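Local coordinates for STU0660 (Streptococcus thermophilus, PDB 3ZTH), which is a large Csn2-type Cas protein involved in CRISPR-mediated bacterial immunity that binds magnesium and probably DNA, at residues Y75-I80 and K198-L203. Sequence-based numbering, arbitrary orientation.
Sequences YHYIDI and KYLIVL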
loop_
_atom_site.group_PDB
_atom_site.type_symbol
_atom_site.label_atom_id
_atom_site.label_comp_id
_atom_site.label_asym_id
_atom_site.label_seq_id
_atom_site.Cartn_x
_atom_site.Cartn_y
_atom_site.Cartn_z
ATOM N N TYR A 75 -5.237 -11.193 -30.258
ATOM C CA TYR A 75 -4.787 -9.913 -30.813
ATOM C C TYR A 75 -4.085 -9.023 -29.807
ATOM O O TYR A 75 -4.269 -9.168 -28.603
ATOM C CB TYR A 75 -5.972 -9.077 -31.324
ATOM C CG TYR A 75 -6.852 -9.694 -32.380
ATOM C CD1 TYR A 75 -6.514 -9.623 -33.731
ATOM C CD2 TYR A 75 -8.050 -10.309 -32.032
ATOM C CE1 TYR A 75 -7.354 -10.144 -34.705
ATOM C CE2 TYR A 75 -8.896 -10.833 -33.002
ATOM C CZ TYR A 75 -8.543 -10.748 -34.335
ATOM O OH TYR A 75 -9.381 -11.281 -35.293
ATOM N N HIS A 76 -3.286 -8.092 -30.324
ATOM C CA HIS A 76 -2.647 -7.077 -29.502
ATOM C C HIS A 76 -3.710 -5.992 -29.647
ATOM O O HIS A 76 -3.723 -5.243 -30.624
ATOM C CB HIS A 76 -1.328 -6.603 -30.111
ATOM C CG HIS A 76 -0.162 -7.475 -29.769
ATOM N ND1 HIS A 76 0.209 -8.559 -30.537
ATOM C CD2 HIS A 76 0.684 -7.454 -28.711
ATOM C CE1 HIS A 76 1.234 -9.168 -29.966
ATOM N NE2 HIS A 76 1.541 -8.517 -28.858
ATOM N N TYR A 77 -4.617 -5.949 -28.681
ATOM C CA TYR A 77 -5.746 -5.026 -28.679
ATOM C C TYR A 77 -5.485 -3.603 -28.187
ATOM O O TYR A 77 -4.923 -3.401 -27.114
ATOM C CB TYR A 77 -6.858 -5.638 -27.830
ATOM C CG TYR A 77 -8.159 -4.883 -27.846
ATOM C CD1 TYR A 77 -9.046 -5.015 -28.911
ATOM C CD2 TYR A 77 -8.510 -4.038 -26.792
ATOM C CE1 TYR A 77 -10.255 -4.330 -28.928
ATOM C CE2 TYR A 77 -9.716 -3.342 -26.799
ATOM C CZ TYR A 77 -10.584 -3.494 -27.872
ATOM O OH TYR A 77 -11.780 -2.809 -27.897
ATOM N N ILE A 78 -5.900 -2.616 -28.969
ATOM C CA ILE A 78 -5.747 -1.230 -28.551
ATOM C C ILE A 78 -7.076 -0.513 -28.682
ATOM O O ILE A 78 -7.598 -0.352 -29.787
ATOM C CB ILE A 78 -4.744 -0.451 -29.389
ATOM C CG1 ILE A 78 -3.336 -0.994 -29.175
ATOM C CG2 ILE A 78 -4.826 1.023 -29.010
ATOM C CD1 ILE A 78 -2.248 -0.185 -29.893
ATOM N N ASP A 79 -7.616 -0.070 -27.555
ATOM C CA ASP A 79 -8.891 0.625 -27.562
ATOM C C ASP A 79 -8.727 2.131 -27.519
ATOM O O ASP A 79 -8.104 2.669 -26.615
ATOM C CB ASP A 79 -9.744 0.192 -26.373
ATOM C CG ASP A 79 -11.198 0.588 -26.540
ATOM O OD1 ASP A 79 -11.547 1.725 -26.162
ATOM O OD2 ASP A 79 -11.985 -0.228 -27.068
ATOM N N ILE A 80 -9.287 2.809 -28.511
ATOM C CA ILE A 80 -9.232 4.256 -28.560
ATOM C C ILE A 80 -10.650 4.817 -28.610
ATOM O O ILE A 80 -11.266 4.902 -29.668
ATOM C CB ILE A 80 -8.418 4.741 -29.769
ATOM C CG1 ILE A 80 -6.939 4.416 -29.539
ATOM C CG2 ILE A 80 -8.586 6.235 -29.956
ATOM C CD1 ILE A 80 -6.028 4.895 -30.651
ATOM N N LYS A 198 -0.660 -10.104 -34.763
ATOM C CA LYS A 198 -1.918 -9.446 -35.075
ATOM C C LYS A 198 -2.275 -8.285 -34.146
ATOM O O LYS A 198 -2.159 -8.378 -32.924
ATOM C CB LYS A 198 -3.057 -10.476 -35.099
ATOM C CG LYS A 198 -2.781 -11.675 -36.013
ATOM C CD LYS A 198 -4.062 -12.330 -36.559
ATOM C CE LYS A 198 -5.065 -12.709 -35.464
ATOM N NZ LYS A 198 -4.552 -13.737 -34.505
ATOM N N TYR A 199 -2.701 -7.182 -34.753
ATOM C CA TYR A 199 -3.098 -5.989 -34.021
ATOM C C TYR A 199 -4.537 -5.625 -34.339
ATOM O O TYR A 199 -4.917 -5.493 -35.504
ATOM C CB TYR A 199 -2.196 -4.810 -34.372
ATOM C CG TYR A 199 -0.982 -4.700 -33.485
ATOM C CD1 TYR A 199 0.028 -5.659 -33.529
ATOM C CD2 TYR A 199 -0.859 -3.652 -32.573
ATOM C CE1 TYR A 199 1.130 -5.576 -32.682
ATOM C CE2 TYR A 199 0.236 -3.558 -31.725
ATOM C CZ TYR A 199 1.225 -4.523 -31.781
ATOM O OH TYR A 199 2.295 -4.445 -30.923
ATOM N N LEU A 200 -5.339 -5.474 -33.297
ATOM C CA LEU A 200 -6.730 -5.113 -33.470
ATOM C C LEU A 200 -6.922 -3.769 -32.805
ATOM O O LEU A 200 -6.735 -3.635 -31.604
ATOM C CB LEU A 200 -7.627 -6.155 -32.824
ATOM C CG LEU A 200 -9.114 -5.823 -32.767
ATOM C CD1 LEU A 200 -9.640 -5.451 -34.159
ATOM C CD2 LEU A 200 -9.851 -7.033 -32.202
ATOM N N ILE A 201 -7.289 -2.770 -33.597
ATOM C CA ILE A 201 -7.486 -1.430 -33.078
ATOM C C ILE A 201 -8.924 -0.961 -33.256
ATOM O O ILE A 201 -9.443 -0.928 -34.371
ATOM C CB ILE A 201 -6.522 -0.456 -33.776
ATOM C CG1 ILE A 201 -5.086 -0.954 -33.585
ATOM C CG2 ILE A 201 -6.695 0.953 -33.219
ATOM C CD1 ILE A 201 -4.037 -0.039 -34.156
ATOM N N VAL A 202 -9.552 -0.602 -32.141
ATOM C CA VAL A 202 -10.937 -0.130 -32.121
ATOM C C VAL A 202 -10.996 1.378 -31.939
ATOM O O VAL A 202 -10.355 1.917 -31.040
ATOM C CB VAL A 202 -11.724 -0.780 -30.960
ATOM C CG1 VAL A 202 -13.058 -0.095 -30.785
ATOM C CG2 VAL A 202 -11.936 -2.248 -31.234
ATOM N N LEU A 203 -11.784 2.051 -32.775
ATOM C CA LEU A 203 -11.921 3.506 -32.692
ATOM C C LEU A 203 -13.358 4.025 -32.666
ATOM O O LEU A 203 -14.094 3.884 -33.635
ATOM C CB LEU A 203 -11.198 4.160 -33.867
ATOM C CG LEU A 203 -9.674 4.245 -33.784
ATOM C CD1 LEU A 203 -9.066 4.123 -35.175
ATOM C CD2 LEU A 203 -9.287 5.566 -33.146
#
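Two hydrogen bonds grip Asp-79 OD2: Tyr-77 OH reaches it at 2.7 Å on the lone pair turned away from OD1, and Trp-35 NE1 of helix 28-43 supplies the second. Two residues apart on strand 76-80, Tyr-77 and Asp-79 share a face of the sheet, and with CG anti to the backbone N in both (chi1 -174° and -164°) the hydroxyl reaches the carboxylate. Val-202, on the neighbouring strand, packs against that pair, its CG2 3.4 Å from Tyr-77 OH. Further back, Leu-200 CD2 serves two rings: it sits in plane at the edge of Tyr-77 and over one face of Tyr-75, 4.0 Å from the Tyr-75 centroid. The other face of Tyr-75 takes Lys-198, whose chain bends at chi3 and chi4 to bring NZ to 4.8 Å from the ring centroid, a cation-pi contact; NZ also hydrogen-bonds to Ser-74 O.

The parallel pair lies at one edge of the chain's sheet, 76-80 outermost and 199-204 paired in turn with 232-237; helix 28-43 packs on the face of Tyr-77 and Leu-200 and helix 177-192 on that of Tyr-199 and Ile-80, the helix-sheet-helix layering of an alpha/beta P-loop NTPase-like fold. Five main-chain bonds join the two segments; Ile-78 N to Leu-200 O, at 2.9 Å, runs nearly along the C=O axis.

On the opposite face, His-76 CB stands over the centre of the Tyr-199 ring, 3.5 Å from its centroid. The imidazole lies nearly parallel to the phenol, planes at 13°, but slid aside with little overlap, and its ND1 makes a weak bond to Lys-198 O. Ile-80 CG2 abuts Leu-203 CD2 at 3.3 Å.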